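PDB 3MMI: myosin-4 from Saccharomyces cerevisiae, which acts as a type V myosin motor in the machinery that carries ASH1 and other mRNAs to the bud, recruited through its interaction with SHE3. Local coordinates for residues T60-L65 with P112-N117; G53-I58 with L108-A113; V275-L280 with L290-W295; A301-I306 with N326-V331. One frame throughout, in Å; residues are numbered along the deposited sequence.

Contact 1 (T60-L65 with P112-N117)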
loop_
_atom_site.group_PDB
_atom_site.type_symbol
_atom_site.label_atom_id
_atom_site.label_comp_id
_atom_site.label_asym_id
_atom_site.label_seq_id
_atom_site.Cartn_x
_atom_site.Cartn_y
_atom_site.Cartn_z
ATOM N N THR A 60 -22.541 17.016 4.748
ATOM C CA THR A 60 -23.664 17.935 4.957
ATOM C C THR A 60 -23.568 19.130 4.038
ATOM O O THR A 60 -24.535 19.471 3.448
ATOM C CB THR A 60 -23.787 18.424 6.428
ATOM O OG1 THR A 60 -24.155 17.330 7.280
ATOM C CG2 THR A 60 -24.836 19.501 6.536
ATOM N N VAL A 61 -22.397 19.738 3.903
ATOM C CA VAL A 61 -22.289 20.940 3.090
ATOM C C VAL A 61 -22.501 20.531 1.627
ATOM O O VAL A 61 -23.329 21.130 0.916
ATOM C CB VAL A 61 -20.937 21.640 3.242
ATOM C CG1 VAL A 61 -20.811 22.762 2.276
ATOM C CG2 VAL A 61 -20.737 22.143 4.641
ATOM N N VAL A 62 -21.747 19.513 1.172
ATOM C CA VAL A 62 -21.907 19.052 -0.227
ATOM C C VAL A 62 -23.324 18.690 -0.577
ATOM O O VAL A 62 -23.829 19.133 -1.632
ATOM C CB VAL A 62 -21.050 17.799 -0.577
ATOM C CG1 VAL A 62 -21.378 17.299 -1.934
ATOM C CG2 VAL A 62 -19.568 18.097 -0.421
ATOM N N SER A 63 -23.961 17.851 0.242
ATOM C CA SER A 63 -25.373 17.612 -0.084
ATOM C C SER A 63 -26.347 18.802 -0.039
ATOM O O SER A 63 -27.249 18.821 -0.861
ATOM C CB SER A 63 -25.982 16.377 0.546
ATOM O OG SER A 63 -26.553 16.688 1.747
ATOM N N SER A 64 -26.139 19.797 0.829
ATOM C CA SER A 64 -26.992 21.022 0.765
ATOM C C SER A 64 -26.781 21.676 -0.587
ATOM O O SER A 64 -27.709 21.843 -1.354
ATOM C CB SER A 64 -26.688 22.014 1.916
ATOM O OG SER A 64 -27.504 23.175 1.813
ATOM N N LEU A 65 -25.534 21.981 -0.895
ATOM C CA LEU A 65 -25.167 22.609 -2.153
ATOM C C LEU A 65 -25.720 21.893 -3.375
ATOM O O LEU A 65 -26.157 22.531 -4.308
ATOM C CB LEU A 65 -23.663 22.731 -2.266
ATOM C CG LEU A 65 -22.968 23.744 -1.372
ATOM C CD1 LEU A 65 -21.471 23.459 -1.356
ATOM C CD2 LEU A 65 -23.180 25.190 -1.894
ATOM N N PRO A 112 -16.693 8.625 -1.999
ATOM C CA PRO A 112 -17.184 7.909 -3.182
ATOM C C PRO A 112 -18.543 7.230 -3.046
ATOM O O PRO A 112 -19.393 7.367 -3.948
ATOM C CB PRO A 112 -16.091 6.856 -3.403
ATOM C CG PRO A 112 -14.907 7.466 -2.946
ATOM C CD PRO A 112 -15.337 8.157 -1.666
ATOM N N ALA A 113 -18.792 6.516 -1.945
ATOM C CA ALA A 113 -20.131 5.926 -1.748
ATOM C C ALA A 113 -21.216 6.957 -1.430
ATOM O O ALA A 113 -22.381 6.708 -1.766
ATOM C CB ALA A 113 -20.145 4.784 -0.621
ATOM N N PHE A 114 -20.827 8.112 -0.823
ATOM C CA PHE A 114 -21.756 9.238 -0.523
ATOM C C PHE A 114 -22.265 9.728 -1.864
ATOM O O PHE A 114 -23.453 9.672 -2.087
ATOM C CB PHE A 114 -21.040 10.362 0.244
ATOM C CG PHE A 114 -21.719 11.714 0.134
ATOM C CD1 PHE A 114 -22.939 11.946 0.792
ATOM C CD2 PHE A 114 -21.153 12.734 -0.609
ATOM C CE1 PHE A 114 -23.595 13.184 0.690
ATOM C CE2 PHE A 114 -21.792 13.993 -0.721
ATOM C CZ PHE A 114 -23.014 14.216 -0.068
ATOM N N ALA A 115 -21.346 10.076 -2.795
ATOM C CA ALA A 115 -21.705 10.487 -4.157
ATOM C C ALA A 115 -22.599 9.490 -4.868
ATOM O O ALA A 115 -23.579 9.878 -5.515
ATOM C CB ALA A 115 -20.442 10.837 -5.056
ATOM N N ALA A 116 -22.288 8.201 -4.724
ATOM C CA ALA A 116 -23.127 7.138 -5.322
ATOM C C ALA A 116 -24.475 7.111 -4.692
ATOM O O ALA A 116 -25.479 6.949 -5.435
ATOM C CB ALA A 116 -22.490 5.745 -5.196
ATOM N N ASN A 117 -24.535 7.227 -3.342
ATOM C CA ASN A 117 -25.856 7.326 -2.679
ATOM C C ASN A 117 -26.611 8.677 -2.920
ATOM O O ASN A 117 -27.796 8.725 -2.840
ATOM C CB ASN A 117 -25.858 6.942 -1.162
ATOM C CG ASN A 117 -27.344 6.847 -0.565
ATOM O OD1 ASN A 117 -27.830 7.765 0.142
ATOM N ND2 ASN A 117 -28.068 5.779 -0.948
#

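Contact 2 (G53-I58 with L108-A113)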
loop_
_atom_site.group_PDB
_atom_site.type_symbol
_atom_site.label_atom_id
_atom_site.label_comp_id
_atom_site.label_asym_id
_atom_site.label_seq_id
_atom_site.Cartn_x
_atom_site.Cartn_y
_atom_site.Cartn_z
ATOM N N GLY A 53 -16.598 12.542 12.077
ATOM C CA GLY A 53 -17.101 13.866 12.166
ATOM C C GLY A 53 -16.858 14.528 10.840
ATOM O O GLY A 53 -17.791 15.130 10.273
ATOM N N PRO A 54 -15.594 14.470 10.354
ATOM C CA PRO A 54 -15.308 15.313 9.189
ATOM C C PRO A 54 -16.090 14.904 7.989
ATOM O O PRO A 54 -16.466 15.773 7.182
ATOM C CB PRO A 54 -13.819 15.118 8.949
ATOM C CG PRO A 54 -13.270 14.749 10.258
ATOM C CD PRO A 54 -14.358 13.918 10.939
ATOM N N ILE A 55 -16.396 13.616 7.887
ATOM C CA ILE A 55 -17.177 13.178 6.737
ATOM C C ILE A 55 -18.614 13.647 6.876
ATOM O O ILE A 55 -19.357 13.821 5.901
ATOM C CB ILE A 55 -17.055 11.622 6.412
ATOM C CG1 ILE A 55 -17.671 11.280 5.058
ATOM C CG2 ILE A 55 -17.768 10.705 7.486
ATOM C CD1 ILE A 55 -17.026 12.044 3.875
ATOM N N HIS A 56 -19.007 13.873 8.121
ATOM C CA HIS A 56 -20.346 14.372 8.397
ATOM C C HIS A 56 -20.404 15.860 8.010
ATOM O O HIS A 56 -21.307 16.300 7.355
ATOM C CB HIS A 56 -20.732 14.091 9.860
ATOM C CG HIS A 56 -22.114 14.576 10.215
ATOM N ND1 HIS A 56 -23.262 13.925 9.760
ATOM C CD2 HIS A 56 -22.527 15.702 10.902
ATOM C CE1 HIS A 56 -24.323 14.602 10.180
ATOM N NE2 HIS A 56 -23.905 15.693 10.863
ATOM N N VAL A 57 -19.399 16.620 8.358
ATOM C CA VAL A 57 -19.417 18.026 8.052
ATOM C C VAL A 57 -19.312 18.226 6.531
ATOM O O VAL A 57 -20.139 18.944 5.936
ATOM C CB VAL A 57 -18.235 18.729 8.747
ATOM C CG1 VAL A 57 -18.165 20.224 8.375
ATOM C CG2 VAL A 57 -18.349 18.585 10.189
ATOM N N ILE A 58 -18.295 17.591 5.905
ATOM C CA ILE A 58 -18.101 17.651 4.448
ATOM C C ILE A 58 -19.371 17.287 3.704
ATOM O O ILE A 58 -19.811 17.968 2.787
ATOM C CB ILE A 58 -16.984 16.730 3.989
ATOM C CG1 ILE A 58 -15.631 17.345 4.328
ATOM C CG2 ILE A 58 -17.022 16.555 2.446
ATOM C CD1 ILE A 58 -14.512 16.309 4.670
ATOM N N LEU A 108 -12.356 9.990 4.439
ATOM C CA LEU A 108 -12.385 10.261 2.975
ATOM C C LEU A 108 -12.933 9.076 2.215
ATOM O O LEU A 108 -13.566 9.234 1.145
ATOM C CB LEU A 108 -11.008 10.560 2.416
ATOM C CG LEU A 108 -10.376 11.848 2.904
ATOM C CD1 LEU A 108 -9.104 12.039 2.110
ATOM C CD2 LEU A 108 -11.314 13.057 2.857
ATOM N N SER A 109 -12.740 7.902 2.818
ATOM C CA SER A 109 -13.055 6.669 2.148
ATOM C C SER A 109 -14.533 6.531 1.926
ATOM O O SER A 109 -14.966 5.700 1.135
ATOM C CB SER A 109 -12.501 5.411 2.852
ATOM O OG SER A 109 -13.421 4.994 3.870
ATOM N N ARG A 110 -15.295 7.397 2.537
ATOM C CA ARG A 110 -16.755 7.341 2.431
ATOM C C ARG A 110 -17.278 8.321 1.368
ATOM O O ARG A 110 -18.438 8.296 1.067
ATOM C CB ARG A 110 -17.399 7.661 3.829
ATOM C CG ARG A 110 -17.294 6.494 4.850
ATOM C CD ARG A 110 -17.173 6.844 6.307
ATOM N NE ARG A 110 -16.511 5.733 7.080
ATOM C CZ ARG A 110 -17.209 4.720 7.540
ATOM N NH1 ARG A 110 -18.482 4.654 7.258
ATOM N NH2 ARG A 110 -16.678 3.793 8.258
ATOM N N LEU A 111 -16.452 9.244 0.897
ATOM C CA LEU A 111 -16.885 10.255 -0.137
ATOM C C LEU A 111 -17.404 9.614 -1.443
ATOM O O LEU A 111 -18.456 9.947 -1.917
ATOM C CB LEU A 111 -15.759 11.239 -0.451
ATOM C CG LEU A 111 -15.562 12.423 0.430
ATOM C CD1 LEU A 111 -14.449 13.248 -0.069
ATOM C CD2 LEU A 111 -16.869 13.229 0.350
ATOM N N PRO A 112 -16.693 8.625 -1.999
ATOM C CA PRO A 112 -17.184 7.909 -3.182
ATOM C C PRO A 112 -18.543 7.230 -3.046
ATOM O O PRO A 112 -19.393 7.367 -3.948
ATOM C CB PRO A 112 -16.091 6.856 -3.403
ATOM C CG PRO A 112 -14.907 7.466 -2.946
ATOM C CD PRO A 112 -15.337 8.157 -1.666
ATOM N N ALA A 113 -18.792 6.516 -1.945
ATOM C CA ALA A 113 -20.131 5.926 -1.748
ATOM C C ALA A 113 -21.216 6.957 -1.430
ATOM O O ALA A 113 -22.381 6.708 -1.766
ATOM C CB ALA A 113 -20.145 4.784 -0.621
#

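Contact 3 (V275-L280 with L290-W295)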
loop_
_atom_site.group_PDB
_atom_site.type_symbol
_atom_site.label_atom_id
_atom_site.label_comp_id
_atom_site.label_asym_id
_atom_site.label_seq_id
_atom_site.Cartn_x
_atom_site.Cartn_y
_atom_site.Cartn_z
ATOM N N VAL A 275 13.470 -16.501 -2.869
ATOM C CA VAL A 275 14.062 -17.485 -1.982
ATOM C C VAL A 275 13.757 -18.917 -2.446
ATOM O O VAL A 275 14.531 -19.862 -2.149
ATOM C CB VAL A 275 13.685 -17.279 -0.462
ATOM C CG1 VAL A 275 14.103 -15.840 0.002
ATOM C CG2 VAL A 275 12.209 -17.554 -0.199
ATOM N N LYS A 276 12.744 -19.129 -3.261
ATOM C CA LYS A 276 12.573 -20.444 -3.824
ATOM C C LYS A 276 13.640 -20.726 -4.860
ATOM O O LYS A 276 14.144 -21.793 -4.927
ATOM C CB LYS A 276 11.157 -20.707 -4.364
ATOM C CG LYS A 276 10.104 -20.925 -3.288
ATOM C CD LYS A 276 8.738 -21.201 -3.853
ATOM C CE LYS A 276 7.731 -21.634 -2.802
ATOM N NZ LYS A 276 8.233 -22.591 -1.835
ATOM N N ILE A 277 13.999 -19.718 -5.629
ATOM C CA ILE A 277 15.062 -19.894 -6.596
ATOM C C ILE A 277 16.323 -20.402 -5.908
ATOM O O ILE A 277 17.054 -21.202 -6.444
ATOM C CB ILE A 277 15.290 -18.546 -7.373
ATOM C CG1 ILE A 277 14.259 -18.516 -8.500
ATOM C CG2 ILE A 277 16.675 -18.493 -7.906
ATOM C CD1 ILE A 277 13.962 -17.233 -8.945
ATOM N N LEU A 278 16.571 -19.909 -4.705
ATOM C CA LEU A 278 17.769 -20.201 -4.009
ATOM C C LEU A 278 17.830 -21.680 -3.590
ATOM O O LEU A 278 18.930 -22.281 -3.365
ATOM C CB LEU A 278 17.866 -19.301 -2.775
ATOM C CG LEU A 278 18.386 -17.883 -3.040
ATOM C CD1 LEU A 278 18.207 -17.035 -1.748
ATOM C CD2 LEU A 278 19.837 -17.859 -3.593
ATOM N N GLN A 279 16.649 -22.285 -3.437
ATOM C CA GLN A 279 16.601 -23.681 -3.121
ATOM C C GLN A 279 16.540 -24.636 -4.341
ATOM O O GLN A 279 16.728 -25.800 -4.150
ATOM C CB GLN A 279 15.454 -23.963 -2.150
ATOM C CG GLN A 279 15.451 -23.076 -0.921
ATOM C CD GLN A 279 14.077 -22.992 -0.268
ATOM O OE1 GLN A 279 13.746 -23.904 0.449
ATOM N NE2 GLN A 279 13.297 -21.885 -0.436
ATOM N N LEU A 280 16.245 -24.172 -5.555
ATOM C CA LEU A 280 16.364 -25.032 -6.730
ATOM C C LEU A 280 17.766 -25.607 -6.909
ATOM O O LEU A 280 18.774 -24.971 -6.623
ATOM C CB LEU A 280 15.836 -24.430 -8.038
ATOM C CG LEU A 280 14.386 -23.891 -7.906
ATOM C CD1 LEU A 280 13.948 -22.895 -9.065
ATOM C CD2 LEU A 280 13.362 -25.015 -7.665
ATOM N N LEU A 290 13.640 -24.435 -19.085
ATOM C CA LEU A 290 12.330 -24.994 -18.740
ATOM C C LEU A 290 11.666 -24.285 -17.582
ATOM O O LEU A 290 10.463 -23.983 -17.653
ATOM C CB LEU A 290 12.377 -26.487 -18.465
ATOM C CG LEU A 290 12.318 -27.532 -19.552
ATOM C CD1 LEU A 290 11.634 -28.718 -18.875
ATOM C CD2 LEU A 290 11.491 -27.071 -20.780
ATOM N N LEU A 291 12.484 -23.936 -16.585
ATOM C CA LEU A 291 11.965 -23.182 -15.444
ATOM C C LEU A 291 11.690 -21.717 -15.663
ATOM O O LEU A 291 10.623 -21.245 -15.206
ATOM C CB LEU A 291 12.801 -23.457 -14.236
ATOM C CG LEU A 291 12.615 -24.892 -13.702
ATOM C CD1 LEU A 291 13.665 -25.319 -12.684
ATOM C CD2 LEU A 291 11.267 -25.101 -13.023
ATOM N N PHE A 292 12.524 -20.988 -16.436
ATOM C CA PHE A 292 12.424 -19.493 -16.447
ATOM C C PHE A 292 12.129 -18.780 -17.774
ATOM O O PHE A 292 11.880 -17.546 -17.798
ATOM C CB PHE A 292 13.732 -18.969 -15.872
ATOM C CG PHE A 292 13.959 -19.422 -14.456
ATOM C CD1 PHE A 292 13.284 -18.769 -13.396
ATOM C CD2 PHE A 292 14.835 -20.504 -14.191
ATOM C CE1 PHE A 292 13.496 -19.198 -12.047
ATOM C CE2 PHE A 292 15.058 -20.945 -12.868
ATOM C CZ PHE A 292 14.375 -20.302 -11.773
ATOM N N ASP A 293 12.207 -19.522 -18.902
ATOM C CA ASP A 293 11.848 -18.887 -20.146
ATOM C C ASP A 293 10.374 -18.594 -20.057
ATOM O O ASP A 293 9.574 -19.505 -19.773
ATOM C CB ASP A 293 12.123 -19.848 -21.325
ATOM C CG ASP A 293 13.594 -19.830 -21.799
ATOM O OD1 ASP A 293 14.465 -19.103 -21.275
ATOM O OD2 ASP A 293 13.905 -20.577 -22.729
ATOM N N PHE A 294 9.967 -17.392 -20.367
ATOM C CA PHE A 294 8.523 -17.067 -20.404
ATOM C C PHE A 294 7.901 -17.277 -19.039
ATOM O O PHE A 294 6.761 -17.735 -18.935
ATOM C CB PHE A 294 7.682 -17.891 -21.424
ATOM C CG PHE A 294 8.441 -18.446 -22.582
ATOM C CD1 PHE A 294 9.256 -17.637 -23.400
ATOM C CD2 PHE A 294 8.329 -19.808 -22.880
ATOM C CE1 PHE A 294 9.983 -18.234 -24.526
ATOM C CE2 PHE A 294 9.040 -20.386 -23.984
ATOM C CZ PHE A 294 9.877 -19.593 -24.792
ATOM N N TRP A 295 8.666 -16.883 -18.018
ATOM C CA TRP A 295 8.252 -16.839 -16.645
ATOM C C TRP A 295 8.609 -15.440 -16.153
ATOM O O TRP A 295 9.776 -15.058 -16.073
ATOM C CB TRP A 295 9.020 -17.956 -15.936
ATOM C CG TRP A 295 8.729 -18.145 -14.443
ATOM C CD1 TRP A 295 7.890 -19.121 -13.866
ATOM C CD2 TRP A 295 9.286 -17.393 -13.320
ATOM N NE1 TRP A 295 7.889 -18.994 -12.502
ATOM C CE2 TRP A 295 8.726 -17.949 -12.137
ATOM C CE3 TRP A 295 10.152 -16.309 -13.212
ATOM C CZ2 TRP A 295 9.069 -17.464 -10.857
ATOM C CZ3 TRP A 295 10.487 -15.855 -12.035
ATOM C CH2 TRP A 295 9.951 -16.415 -10.822
#

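Contact 4 (A301-I306 with N326-V331)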
loop_
_atom_site.group_PDB
_atom_site.type_symbol
_atom_site.label_atom_id
_atom_site.label_comp_id
_atom_site.label_asym_id
_atom_site.label_seq_id
_atom_site.Cartn_x
_atom_site.Cartn_y
_atom_site.Cartn_z
ATOM N N ALA A 301 17.030 -9.734 -14.995
ATOM C CA ALA A 301 18.132 -9.020 -14.259
ATOM C C ALA A 301 17.902 -9.406 -12.777
ATOM O O ALA A 301 18.840 -9.553 -12.017
ATOM C CB ALA A 301 18.030 -7.558 -14.455
ATOM N N GLN A 302 16.622 -9.487 -12.350
ATOM C CA GLN A 302 16.281 -9.861 -10.921
ATOM C C GLN A 302 16.742 -11.237 -10.633
ATOM O O GLN A 302 17.393 -11.537 -9.647
ATOM C CB GLN A 302 14.803 -9.703 -10.697
ATOM C CG GLN A 302 14.390 -8.229 -10.573
ATOM C CD GLN A 302 12.908 -8.051 -10.599
ATOM O OE1 GLN A 302 12.229 -8.785 -11.286
ATOM N NE2 GLN A 302 12.416 -6.958 -10.039
ATOM N N ILE A 303 16.506 -12.134 -11.575
ATOM C CA ILE A 303 16.936 -13.482 -11.381
ATOM C C ILE A 303 18.438 -13.587 -11.422
ATOM O O ILE A 303 19.048 -14.368 -10.621
ATOM C CB ILE A 303 16.342 -14.454 -12.464
ATOM C CG1 ILE A 303 14.834 -14.506 -12.429
ATOM C CG2 ILE A 303 16.987 -15.847 -12.398
ATOM C CD1 ILE A 303 14.268 -15.269 -13.551
ATOM N N GLN A 304 19.065 -12.923 -12.368
ATOM C CA GLN A 304 20.549 -12.827 -12.350
ATOM C C GLN A 304 21.067 -12.229 -11.097
ATOM O O GLN A 304 22.095 -12.715 -10.550
ATOM C CB GLN A 304 21.019 -12.035 -13.633
ATOM C CG GLN A 304 22.531 -12.127 -13.790
ATOM C CD GLN A 304 23.095 -11.003 -14.645
ATOM O OE1 GLN A 304 22.741 -9.866 -14.510
ATOM N NE2 GLN A 304 23.834 -11.389 -15.596
ATOM N N ALA A 305 20.452 -11.154 -10.632
ATOM C CA ALA A 305 20.980 -10.539 -9.366
ATOM C C ALA A 305 21.050 -11.565 -8.251
ATOM O O ALA A 305 21.943 -11.598 -7.364
ATOM C CB ALA A 305 20.110 -9.392 -8.953
ATOM N N ILE A 306 20.049 -12.429 -8.232
ATOM C CA ILE A 306 19.954 -13.388 -7.116
ATOM C C ILE A 306 21.030 -14.480 -7.251
ATOM O O ILE A 306 21.740 -14.801 -6.312
ATOM C CB ILE A 306 18.584 -14.090 -7.032
ATOM C CG1 ILE A 306 17.449 -13.157 -6.516
ATOM C CG2 ILE A 306 18.673 -15.410 -6.227
ATOM C CD1 ILE A 306 16.161 -13.574 -7.124
ATOM N N ASN A 326 25.824 -17.156 -18.181
ATOM C CA ASN A 326 26.004 -16.774 -19.561
ATOM C C ASN A 326 24.749 -16.539 -20.387
ATOM O O ASN A 326 24.586 -15.517 -20.955
ATOM C CB ASN A 326 26.851 -17.821 -20.221
ATOM C CG ASN A 326 27.625 -17.291 -21.346
ATOM O OD1 ASN A 326 27.304 -17.501 -22.505
ATOM N ND2 ASN A 326 28.675 -16.605 -21.022
ATOM N N TYR A 327 23.899 -17.535 -20.448
ATOM C CA TYR A 327 22.522 -17.406 -21.000
ATOM C C TYR A 327 21.688 -16.251 -20.413
ATOM O O TYR A 327 21.137 -15.461 -21.108
ATOM C CB TYR A 327 21.792 -18.759 -20.745
ATOM C CG TYR A 327 20.371 -18.745 -21.225
ATOM C CD1 TYR A 327 20.112 -18.544 -22.587
ATOM C CD2 TYR A 327 19.298 -18.811 -20.330
ATOM C CE1 TYR A 327 18.796 -18.469 -23.082
ATOM C CE2 TYR A 327 17.921 -18.826 -20.844
ATOM C CZ TYR A 327 17.717 -18.687 -22.213
ATOM O OH TYR A 327 16.459 -18.579 -22.797
ATOM N N LEU A 328 21.682 -16.108 -19.115
ATOM C CA LEU A 328 21.063 -14.845 -18.512
ATOM C C LEU A 328 21.581 -13.553 -19.013
ATOM O O LEU A 328 20.798 -12.690 -19.333
ATOM C CB LEU A 328 21.130 -14.920 -16.971
ATOM C CG LEU A 328 20.032 -15.746 -16.243
ATOM C CD1 LEU A 328 20.420 -15.998 -14.802
ATOM C CD2 LEU A 328 18.675 -15.080 -16.342
ATOM N N ALA A 329 22.940 -13.434 -19.041
ATOM C CA ALA A 329 23.670 -12.225 -19.629
ATOM C C ALA A 329 23.109 -11.943 -20.987
ATOM O O ALA A 329 22.636 -10.836 -21.297
ATOM C CB ALA A 329 25.239 -12.493 -19.619
ATOM N N ASN A 330 23.115 -12.958 -21.830
ATOM C CA ASN A 330 22.545 -12.785 -23.206
ATOM C C ASN A 330 21.115 -12.397 -23.325
ATOM O O ASN A 330 20.725 -11.555 -24.143
ATOM C CB ASN A 330 22.803 -14.088 -23.959
ATOM C CG ASN A 330 24.201 -14.128 -24.629
ATOM O OD1 ASN A 330 24.987 -15.053 -24.363
ATOM N ND2 ASN A 330 24.516 -13.112 -25.421
ATOM N N VAL A 331 20.325 -12.967 -22.375
ATOM C CA VAL A 331 18.909 -12.624 -22.271
ATOM C C VAL A 331 18.721 -11.208 -21.919
ATOM O O VAL A 331 17.990 -10.480 -22.561
ATOM C CB VAL A 331 18.066 -13.662 -21.255
ATOM C CG1 VAL A 331 16.659 -13.171 -21.022
ATOM C CG2 VAL A 331 18.015 -14.970 -21.908
#

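Contact 1 (T60-L65 with P112-N117)
In the all-helical globular tail of this type V myosin, Phe114 of helix 111-119 reaches across to Val62 and Ser63 on helix 53-67. The helices stand well apart here, the nearest CA atoms, those of Ser63 and Ala115, lying 9.0 Å from each other, and a long flat side chain suits such a spacing. The phenylalanine carries CG anti to the backbone N (chi1 158°), which extends the ring from its own helix towards the other one. It arrives with its outer rim leading: Val62 CG1 and Ser63 CB both sit at the ring edge, near its plane. Val62 CG1 is 3.5 Å from Phe114 CE2, and CB of the same valine lies 3.9 Å from that carbon. The far corner of the ring, Phe114 CZ, meets Ser63 CB at 3.7 Å and also approaches the backbone, with Ser63 N 3.8 Å away. No hydrogen bond crosses between the segments; the ring touches the serine through its methylene carbon. A small residue at 63 thus lets the ring tip come close to the helix backbone, while the branched valine sets its CG1 methyl against the neighbouring ring carbon. Val62 is buried and also packs on Ser74, Phe77 and Ile78 of helix 71-91, so its packing partners include both the Phe114 ring and this third helix. Ala115, the next residue, touches Leu141 and Glu142 of helix 132-168. The arrangement is that of a helical bundle in which one aromatic side chain bridges two separated helices.

Contact 2 (G53-I58 with L108-A113)
Ile55, on helix 53-67, reaches both Arg110 and Leu111 at the turn that leads into helix 111-119. The bond from CA to CB heads for the other segment, and at CB the isoleucine splits into two branches. The short one, CG2, lies 4.1 Å from Arg110 CD. The long one begins at CG1, anti to the backbone N (chi1 -169°), and this carbon meets Arg110 CB at 3.8 Å. Its tip, Ile55 CD1, goes on to Leu111, where CD2 is 3.7 Å away and CG 3.8 Å. Ile55 and Leu111 lie side by side, running opposite ways, whereas Arg110 lies square across Ile55. One turn further along, Ile58 adds its CG2 methyl, 3.9 Å from Leu111 CD2, so a single leucine methyl is touched by both isoleucines. Branched residues suit this place because each offers separate methyl groups to different neighbours. The type I beta turn from Leu108 to Leu111 presents Arg110 and Leu111 one after the other; its Leu111 N to Leu108 O bond measures 2.9 Å. Arginine serves here through its aliphatic stem, while the guanidinium turns off elsewhere: NE bonds to Ser106 O, and NH2 makes a weak bond to Gln206 O. Ile55 N is hydrogen-bonded to Asn107 OD1 of helix 97-108, and Leu82 of helix 71-91 also packs on Leu111. Across the two segments themselves the chemistry is wholly apolar, implying cohesion by burial of hydrocarbon.

Contact 3 (V275-L280 with L290-W295)
Ile277 in the last turn of helix 269-279 and Leu280 just beyond it pack against Phe292 at the end of helix 285-292, within the DIL region of the globular tail. Two successive helices joined by a short connection thus meet as a helical hairpin near their ends. The apolar contacts come first. Ile277 CG1 lies at the edge of the Phe292 ring, near its plane, 3.7 Å from both CE1 and CZ; Ile277 CD1 is likewise 3.7 Å from Phe292 CE1, so the long branch runs along that edge. Leu280 and Phe292 reach toward each other, Leu280 CD1 meeting the ring obliquely, 3.8 Å from Phe292 CZ. A looser touch, Leu280 CD1 to Leu291 CD1 at 4.4 Å, involves two exposed leucines. The buried isoleucine suits the inner side, where its neighbours include Ile306 and Leu307 of helix 300-308. Aromatic packing continues within the second segment: Phe292 CD1 stands over one face of the Trp295 ring, 4.0 Å above its plane and offset toward the rim. A type II beta turn from Phe292 to Trp295, with Phe294 at positive phi, folds the tryptophan back under the phenylalanine. The polar interactions lie outside the interface. Near the end of the first helix, the amide of Gln279 turns back on its own backbone, and Asp247 OD2 is a second partner for its nitrogen. Gln279 NE2 donates to Val275 O at 2.9 Å, almost straight at 169°, with the acceptor in the amide plane but the donor 55° out of the carbonyl plane.

Contact 4 (A301-I306 with N326-V331)
Leu328 of helix 322-338 lays its CD1 methyl against helix 300-308, close to the backbone of Gln304 and beside Ile303. This is the closer-packed part of the contact. Leu328 CD1 is 4.0 Å from Gln304 CA and 4.1 Å from Gln304 N, so the methyl rests on the helix surface itself. Ile303 supplies the neighbouring wall, its CG2 lying 4.2 Å from Leu328 CD1, with the two side chains roughly perpendicular. Leucine suits the position because its long reach brings CD1 onto main chain and side chain at once; both it and Ile303 are buried, and Phe288 of helix 285-292 packs on each of them. The other side is looser and more polar. Gln304 holds CG anti to the backbone N (chi1 -170°) and continues extended, carrying its amide across to exposed Ala329. There Gln304 NE2 comes only to 4.1 Å from Ala329 N, and no hydrogen bond joins the segments. A long amide fits this partly exposed border, where its CB lies near Leu328 CD1 while its polar end faces backbone atoms loosely; the CB of Ala329 is turned away. The axes of segments 301-306 and 326-331 approach to 9.9 Å and run nearly opposite ways, 149° between their N-to-C directions. Such a pairing, with an apolar inner side and a polar outer border, is typical of antiparallel helix packing in an all-helical domain.

In the fold
Contacts 1 and 2 join the same two elements, helix 53-67 and the region of helix 111-119, with centres 8 Å apart; contact 2 is the buried one of the four and rests on aliphatic chains, while contact 1, partly buried like contacts 3 and 4, spans a wider gap with one aromatic ring. Contacts 3 and 4 lie on the opposite side of the chain's centre, about 47 to 53 Å from the first pair between centres. They are joined directly: Phe292 CD1 packs on Ile303 CD1 at 3.6 Å, and Asp293 OD1 probably hydrogen-bonds Tyr327 OH. No hydrogen bond crosses any of the four; exposed leucines border contact 3 and an amide borders contact 4.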